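Local coordinates for uncharacterized protein (PDB 3R87) that acts as a thioesterase of the hotdog fold, probably hydrolysing acyl thioester substrates, at residues Arg79-Leu84 with Leu91-Val96; His53-Ala58 with Met112-Lys117; Ile65-Val70 with Ala101-Val106. One frame throughout, in Å; residues are numbered along the deposited sequence.

Contact 1. Residues Arg79-Leu84 with Leu91-Val96; sequences RTSFTL and LWRQEV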
# COMPACT_ATOMS: atom_id res chain seq x y z
N ARG A 79 9.94 -6.18 17.42
CA ARG A 79 11.11 -6.62 18.19
C ARG A 79 11.99 -7.41 17.26
O ARG A 79 11.55 -8.45 16.70
CB ARG A 79 10.64 -7.43 19.38
CG ARG A 79 9.79 -6.62 20.32
CD ARG A 79 9.44 -7.35 21.59
NE ARG A 79 8.61 -6.53 22.44
CZ ARG A 79 8.02 -6.98 23.54
NH1 ARG A 79 8.17 -8.28 23.88
NH2 ARG A 79 7.27 -6.17 24.24
N THR A 80 13.24 -6.98 17.09
CA THR A 80 14.12 -7.49 16.06
C THR A 80 15.46 -7.89 16.64
O THR A 80 16.05 -7.13 17.41
CB THR A 80 14.37 -6.38 15.01
OG1 THR A 80 13.12 -6.04 14.40
CG2 THR A 80 15.34 -6.77 13.93
N SER A 81 15.99 -9.02 16.22
CA SER A 81 17.37 -9.36 16.44
C SER A 81 17.97 -9.88 15.14
O SER A 81 17.24 -10.26 14.21
CB SER A 81 17.55 -10.39 17.57
OG SER A 81 16.93 -11.58 17.18
N PHE A 82 19.29 -9.89 15.04
CA PHE A 82 20.01 -10.38 13.87
C PHE A 82 21.13 -11.24 14.25
O PHE A 82 21.71 -11.13 15.35
CB PHE A 82 20.52 -9.23 12.91
CG PHE A 82 21.56 -8.37 13.51
CD1 PHE A 82 21.28 -7.16 14.22
CD2 PHE A 82 22.92 -8.75 13.39
CE1 PHE A 82 22.28 -6.39 14.77
CE2 PHE A 82 23.89 -7.96 14.00
CZ PHE A 82 23.58 -6.74 14.67
N THR A 83 21.51 -12.12 13.32
CA THR A 83 22.73 -12.90 13.43
C THR A 83 23.34 -12.94 12.03
O THR A 83 22.70 -13.02 11.03
CB THR A 83 22.41 -14.31 13.87
OG1 THR A 83 21.99 -15.07 12.82
CG2 THR A 83 21.21 -14.41 14.82
N LEU A 84 24.62 -12.86 11.99
CA LEU A 84 25.37 -12.92 10.72
C LEU A 84 25.55 -14.38 10.36
O LEU A 84 25.86 -15.19 11.23
CB LEU A 84 26.72 -12.18 10.84
CG LEU A 84 26.53 -10.82 11.59
CD1 LEU A 84 27.80 -10.08 12.09
CD2 LEU A 84 25.66 -9.91 10.63
N LEU A 91 20.62 -13.10 9.05
CA LEU A 91 19.40 -13.66 9.51
C LEU A 91 18.74 -12.75 10.52
O LEU A 91 19.42 -12.27 11.45
CB LEU A 91 19.68 -15.05 10.16
CG LEU A 91 20.58 -15.91 9.37
CD1 LEU A 91 20.83 -17.20 10.15
CD2 LEU A 91 19.96 -16.16 7.96
N TRP A 92 17.48 -12.48 10.36
CA TRP A 92 16.72 -11.61 11.23
C TRP A 92 15.59 -12.39 11.85
O TRP A 92 14.88 -13.15 11.15
CB TRP A 92 16.18 -10.42 10.46
CG TRP A 92 17.19 -9.58 9.77
CD1 TRP A 92 17.74 -9.76 8.55
CD2 TRP A 92 17.76 -8.35 10.27
NE1 TRP A 92 18.61 -8.73 8.27
CE2 TRP A 92 18.64 -7.84 9.30
CE3 TRP A 92 17.55 -7.58 11.44
CZ2 TRP A 92 19.32 -6.61 9.44
CZ3 TRP A 92 18.22 -6.39 11.59
CH2 TRP A 92 19.10 -5.94 10.62
N ARG A 93 15.37 -12.23 13.15
CA ARG A 93 14.18 -12.68 13.83
C ARG A 93 13.38 -11.44 14.16
O ARG A 93 13.90 -10.54 14.84
CB ARG A 93 14.54 -13.46 15.10
CG ARG A 93 13.34 -13.82 15.94
CD ARG A 93 12.50 -14.86 15.28
NE ARG A 93 11.48 -15.37 16.18
CZ ARG A 93 11.07 -16.63 16.20
NH1 ARG A 93 11.42 -17.52 15.24
NH2 ARG A 93 10.21 -16.95 17.14
N GLN A 94 12.12 -11.35 13.73
CA GLN A 94 11.32 -10.19 13.92
C GLN A 94 9.96 -10.58 14.41
O GLN A 94 9.37 -11.56 13.92
CB GLN A 94 11.25 -9.30 12.67
CG GLN A 94 12.64 -8.96 12.16
CD GLN A 94 12.61 -7.89 11.10
OE1 GLN A 94 12.65 -8.21 9.90
NE2 GLN A 94 12.49 -6.64 11.52
N GLU A 95 9.41 -9.84 15.37
CA GLU A 95 8.15 -10.18 15.96
C GLU A 95 7.32 -8.94 16.20
O GLU A 95 7.84 -7.91 16.62
CB GLU A 95 8.33 -10.91 17.31
CG GLU A 95 9.17 -12.20 17.14
CD GLU A 95 9.36 -13.00 18.38
OE1 GLU A 95 8.91 -12.57 19.48
OE2 GLU A 95 9.99 -14.09 18.28
N VAL A 96 6.01 -9.04 15.95
CA VAL A 96 5.07 -7.98 16.31
C VAL A 96 4.41 -8.32 17.62
O VAL A 96 3.78 -9.39 17.73
CB VAL A 96 3.95 -7.88 15.23
CG1 VAL A 96 2.94 -6.82 15.64
CG2 VAL A 96 4.50 -7.67 13.85
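The six-membered ring of W92 has F82 CB over one face, a CH-pi contact 3.9 Å from the centroid, and T80 CG2 at its edge near the ring plane, 3.4 Å from W92 CE3. F82 CG sits between its backbone N and carbonyl carbon (chi1 66°); the two aromatic side chains lie alongside, pointing the same way, their rings oblique with planes 56° apart. On the opposite face of the sheet, E95 OE2 lies at the edge of the R93 guanidinium, in its plane, in a side-on salt bridge. R93 NE donates to the anti lone pair of E95 OE2 at 2.9 Å, and R93 NH2 meets the same oxygen at 3.1 Å, somewhat out of the carboxylate plane; R93 NH1 bridges to D109.

T80 and Q94 form a non-hydrogen-bonded pair with side chains side by side. Q94 NE2, with the hydroxyl near its amide plane, donates to T80 OG1 at 3.0 Å. Threonine suits this place because its branches divide the work, methyl to the indole and hydroxyl to the amide. Six backbone bonds join the alternate, hydrogen-bonded pairs R79-E95, S81-R93 and T83-L91.

The contact is the middle part of the hairpin of strands 75-85 and 89-97. Helix 28-41 covers the face carrying T80, W92 and Q94, with F33 O and R37 holding the buried Q94 amide. M132 of helix 126-133 packs on F82 and W92, and strand 106-115 continues the sheet beyond 91-96.

Contact 2. Residues His53-Ala58 with Met112-Lys117; sequences HGLGFA and MVCLDK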
# COMPACT_ATOMS: atom_id res chain seq x y z
N HIS A 53 27.12 3.96 -3.91
CA HIS A 53 27.70 2.69 -4.35
C HIS A 53 26.69 1.86 -5.07
O HIS A 53 27.13 0.82 -5.63
CB HIS A 53 28.37 1.88 -3.19
CG HIS A 53 29.39 2.68 -2.48
ND1 HIS A 53 30.68 2.83 -2.98
CD2 HIS A 53 29.29 3.52 -1.43
CE1 HIS A 53 31.34 3.67 -2.20
NE2 HIS A 53 30.52 4.10 -1.26
N GLY A 54 25.40 2.23 -5.11
CA GLY A 54 24.36 1.39 -5.84
C GLY A 54 24.19 0.01 -5.24
O GLY A 54 23.83 -0.95 -5.96
N LEU A 55 24.51 -0.10 -3.93
CA LEU A 55 24.26 -1.36 -3.15
C LEU A 55 23.08 -1.21 -2.35
O LEU A 55 22.82 -0.14 -1.71
CB LEU A 55 25.49 -1.73 -2.30
CG LEU A 55 26.77 -2.05 -3.12
CD1 LEU A 55 27.85 -2.50 -2.08
CD2 LEU A 55 26.65 -3.10 -4.23
N GLY A 56 22.31 -2.26 -2.20
CA GLY A 56 21.18 -2.22 -1.29
C GLY A 56 20.88 -3.69 -0.84
O GLY A 56 21.54 -4.63 -1.28
N PHE A 57 19.98 -3.81 0.11
CA PHE A 57 19.66 -5.20 0.63
C PHE A 57 18.36 -5.69 0.04
O PHE A 57 17.50 -4.88 -0.35
CB PHE A 57 19.63 -5.10 2.12
CG PHE A 57 20.95 -4.79 2.68
CD1 PHE A 57 21.85 -5.80 2.91
CD2 PHE A 57 21.28 -3.53 3.03
CE1 PHE A 57 23.09 -5.49 3.42
CE2 PHE A 57 22.54 -3.27 3.55
CZ PHE A 57 23.46 -4.26 3.68
N ALA A 58 18.27 -7.04 0.03
CA ALA A 58 17.09 -7.72 -0.49
C ALA A 58 16.73 -8.85 0.41
O ALA A 58 17.62 -9.55 0.96
CB ALA A 58 17.31 -8.17 -1.93
N MET A 112 18.40 -12.08 4.59
CA MET A 112 18.71 -10.91 3.82
C MET A 112 20.05 -11.11 3.09
O MET A 112 21.00 -11.62 3.72
CB MET A 112 18.88 -9.76 4.85
CG MET A 112 19.20 -8.42 4.26
SD MET A 112 19.44 -7.07 5.40
CE MET A 112 20.93 -7.21 6.08
N VAL A 113 20.14 -10.61 1.86
CA VAL A 113 21.39 -10.52 1.10
C VAL A 113 21.58 -9.07 0.67
O VAL A 113 20.72 -8.23 0.76
CB VAL A 113 21.30 -11.45 -0.10
CG1 VAL A 113 21.16 -12.88 0.38
CG2 VAL A 113 20.12 -11.12 -1.04
N CYS A 114 22.83 -8.79 0.18
CA CYS A 114 23.19 -7.49 -0.35
C CYS A 114 23.45 -7.60 -1.87
O CYS A 114 24.13 -8.52 -2.26
CB CYS A 114 24.43 -7.02 0.39
SG CYS A 114 25.06 -5.36 -0.17
N LEU A 115 22.81 -6.78 -2.68
CA LEU A 115 22.88 -6.89 -4.15
C LEU A 115 23.38 -5.58 -4.72
O LEU A 115 23.02 -4.48 -4.21
CB LEU A 115 21.45 -7.21 -4.74
CG LEU A 115 20.71 -8.41 -4.29
CD1 LEU A 115 19.38 -8.55 -4.99
CD2 LEU A 115 21.50 -9.73 -4.42
N ASP A 116 24.09 -5.65 -5.83
CA ASP A 116 24.33 -4.47 -6.67
C ASP A 116 23.20 -4.33 -7.71
O ASP A 116 22.20 -5.11 -7.70
CB ASP A 116 25.72 -4.56 -7.29
CG ASP A 116 25.86 -5.69 -8.29
OD1 ASP A 116 24.85 -6.25 -8.77
OD2 ASP A 116 27.04 -6.03 -8.48
N LYS A 117 23.36 -3.33 -8.57
CA LYS A 117 22.26 -3.00 -9.45
C LYS A 117 22.05 -4.08 -10.53
O LYS A 117 20.95 -4.17 -11.09
CB LYS A 117 22.45 -1.58 -10.00
CG LYS A 117 22.11 -0.49 -8.98
CD LYS A 117 22.12 0.83 -9.69
CE LYS A 117 22.21 1.95 -8.71
NZ LYS A 117 21.83 3.23 -9.36
O HOH W 1 25.33 -1.32 -8.34
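The F57 ring lies against the M112 and C114 side chains, so that two sulfur atoms meet one aromatic group. M112 SD stands 4.3 Å from the centroid of the F57 ring, 40° off its normal. C114 SG lies 4.5 Å from the same centroid, 27° off; both approaches are oblique, and both sulfur side chains have a second conformer. M112 CG is anti to its backbone N (chi1 -180°), and a bend at chi3 sets M112 CE 3.6 Å from F57 CD1. C114 CB reaches F57 CE1, while V113 O lies near the ring plane at its edge. The large, polarisable thioether and thiol suit a phenyl also packed by L46 and L49 of helix 43-53 and by P125.

On the other face A58 is small enough for L115 CD1 to settle 3.7 Å from A58 CB. Between the faces runs an antiparallel pairing of strands 56-66 and 106-115, part of the hotdog sheet, with reciprocal backbone bonds at G56-L115 and A58-V113.

Beyond the strand pairing, L55 CD2 crosses over D116 CB at 3.5 Å; the D116 carboxylate forms a salt bridge with R120. G54 is the first residue beyond helix 43-53 and has positive phi, which glycine accommodates easily; lacking a side chain, it also lets K117 CE come 3.6 Å from G54 CA. One water donates to G54 O at 2.8 Å and accepts from K117 N. H53, next to G54, is one of two residues seen to bind magnesium in this protein, though no metal is bound to this chain, and the side chain of the other, D127, lies about 9 Å from that of F57.

Contact 3. Residues Ile65-Val70 with Ala101-Val106; sequences IFQDGV and ASRAAV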
# COMPACT_ATOMS: atom_id res chain seq x y z
N ILE A 65 4.68 -16.43 10.53
CA ILE A 65 3.60 -17.03 11.27
C ILE A 65 2.72 -15.89 11.75
O ILE A 65 3.22 -14.96 12.39
CB ILE A 65 4.06 -17.88 12.43
CG1 ILE A 65 5.16 -18.86 12.06
CG2 ILE A 65 2.83 -18.56 13.07
CD1 ILE A 65 5.84 -19.51 13.24
N PHE A 66 1.43 -15.95 11.48
CA PHE A 66 0.45 -14.93 11.86
C PHE A 66 -0.44 -15.59 12.89
O PHE A 66 -1.28 -16.41 12.53
CB PHE A 66 -0.34 -14.42 10.66
CG PHE A 66 0.50 -13.93 9.53
CD1 PHE A 66 0.97 -12.63 9.44
CD2 PHE A 66 0.87 -14.82 8.52
CE1 PHE A 66 1.75 -12.22 8.37
CE2 PHE A 66 1.61 -14.40 7.45
CZ PHE A 66 2.08 -13.10 7.33
N GLN A 67 -0.22 -15.27 14.17
CA GLN A 67 -0.85 -15.92 15.31
C GLN A 67 -2.03 -15.18 15.92
O GLN A 67 -2.82 -15.79 16.61
CB GLN A 67 0.26 -16.09 16.53
CG GLN A 67 1.39 -16.86 16.07
CD GLN A 67 2.33 -17.31 17.15
OE1 GLN A 67 2.77 -16.55 18.10
NE2 GLN A 67 2.73 -18.55 16.98
N ASP A 68 -2.10 -13.87 15.74
CA ASP A 68 -3.19 -13.09 16.31
C ASP A 68 -3.43 -11.88 15.43
O ASP A 68 -2.50 -11.35 14.84
CB ASP A 68 -2.82 -12.57 17.73
CG ASP A 68 -4.01 -12.15 18.49
OD1 ASP A 68 -5.19 -12.49 18.15
OD2 ASP A 68 -3.80 -11.43 19.48
N GLY A 69 -4.66 -11.41 15.39
CA GLY A 69 -5.02 -10.22 14.66
C GLY A 69 -4.63 -8.96 15.42
O GLY A 69 -4.77 -8.87 16.65
N VAL A 70 -4.14 -7.96 14.73
CA VAL A 70 -3.75 -6.69 15.28
C VAL A 70 -4.83 -5.67 14.89
O VAL A 70 -5.33 -5.67 13.77
CB VAL A 70 -2.38 -6.30 14.78
CG1 VAL A 70 -1.96 -4.93 15.22
CG2 VAL A 70 -1.29 -7.36 15.18
N ALA A 101 0.68 -7.91 25.39
CA ALA A 101 0.50 -9.32 25.02
C ALA A 101 1.57 -10.19 25.62
O ALA A 101 2.72 -9.78 25.83
CB ALA A 101 0.59 -9.43 23.49
N SER A 102 1.21 -11.46 25.80
CA SER A 102 2.13 -12.47 26.32
C SER A 102 2.69 -13.38 25.22
O SER A 102 3.46 -14.30 25.54
CB SER A 102 1.46 -13.30 27.41
OG SER A 102 1.19 -12.50 28.54
N ARG A 103 2.33 -13.14 23.97
CA ARG A 103 2.88 -13.86 22.86
C ARG A 103 2.95 -12.90 21.67
O ARG A 103 2.14 -11.97 21.58
CB ARG A 103 1.94 -15.03 22.47
CG ARG A 103 2.37 -16.10 21.67
CD ARG A 103 1.32 -17.09 21.77
NE ARG A 103 0.13 -16.49 21.19
CZ ARG A 103 -0.71 -17.19 20.40
NH1 ARG A 103 -0.48 -18.47 20.10
NH2 ARG A 103 -1.80 -16.63 19.96
N ALA A 104 3.89 -13.15 20.77
CA ALA A 104 3.95 -12.40 19.53
C ALA A 104 2.69 -12.64 18.70
O ALA A 104 2.24 -13.79 18.56
CB ALA A 104 5.15 -12.85 18.74
N ALA A 105 2.17 -11.59 18.10
CA ALA A 105 1.07 -11.73 17.15
C ALA A 105 1.56 -12.23 15.81
O ALA A 105 0.80 -12.91 15.09
CB ALA A 105 0.40 -10.38 16.96
N VAL A 106 2.76 -11.87 15.41
CA VAL A 106 3.36 -12.20 14.12
C VAL A 106 4.82 -12.50 14.37
O VAL A 106 5.48 -11.73 15.10
CB VAL A 106 3.18 -11.09 13.09
CG1 VAL A 106 3.80 -11.48 11.74
CG2 VAL A 106 1.73 -10.70 12.94
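A classic beta bulge at A105 and V106, both facing V96, supplies the carbonyl on which Q67 and D68 turn. A105 has a nearly helical backbone (psi -32°), whereas V106 is extended. A105 O accepts twice: Q67 N comes at 2.7 Å, tilted from the carbonyl plane, and D68 N at 3.1 Å, in that plane and on a lone pair. The shared acceptor lies where strand 56-66 gives way to loop.

Small and apolar, A105 fits between the loop residues, its CB 3.9 Å from V70 CG2 and 4.0 Å from D68 CB. V106 is a non-hydrogen-bonded partner of F66. Its CG1 is anti to the backbone N (chi1 -179°) and meets F66 CD1 at 3.8 Å; V106 CA also points its hydrogen at I65 O. R103 crosses Q67 obliquely: Q67 CB lies over one face of the guanidinium, toward its rim, and the amide plane stacks against it at only 21°. Aliphatic stems ending in flat polar groups suit both residues to this stacking. The D68 carboxylate belongs to other partners, R98 and K119 of the second subunit.

Helix 28-41 covers the side carrying F66 and V106, where F29 packs on both and on V70. I65 pairs antiparallel with a strand of the second subunit, and F66 packs on V59 of the second subunit. A sheet that runs on from one subunit into the next in this way is characteristic of hotdog-fold dimers.

From the N terminus, helix 43-53 leads through 53-58 into strand 56-66, whose far end turns at 65-70. The chain then forms the hairpin of contact 1, which closes the shortest loop, before 101-106 returns to meet 65-70 in contact 3. Strand 106-115 finally runs back along strand 56-66 and ends in contact 2. The three closures are therefore nested without crossing: contact 1 within contact 3, and contact 3 within contact 2. Contacts 2 and 3 lie at opposite ends of the same strand pair, their centres about 31 Å apart. Contact 1 touches both, through W92 with M112 and through the backbone of V96 with A105 and V106.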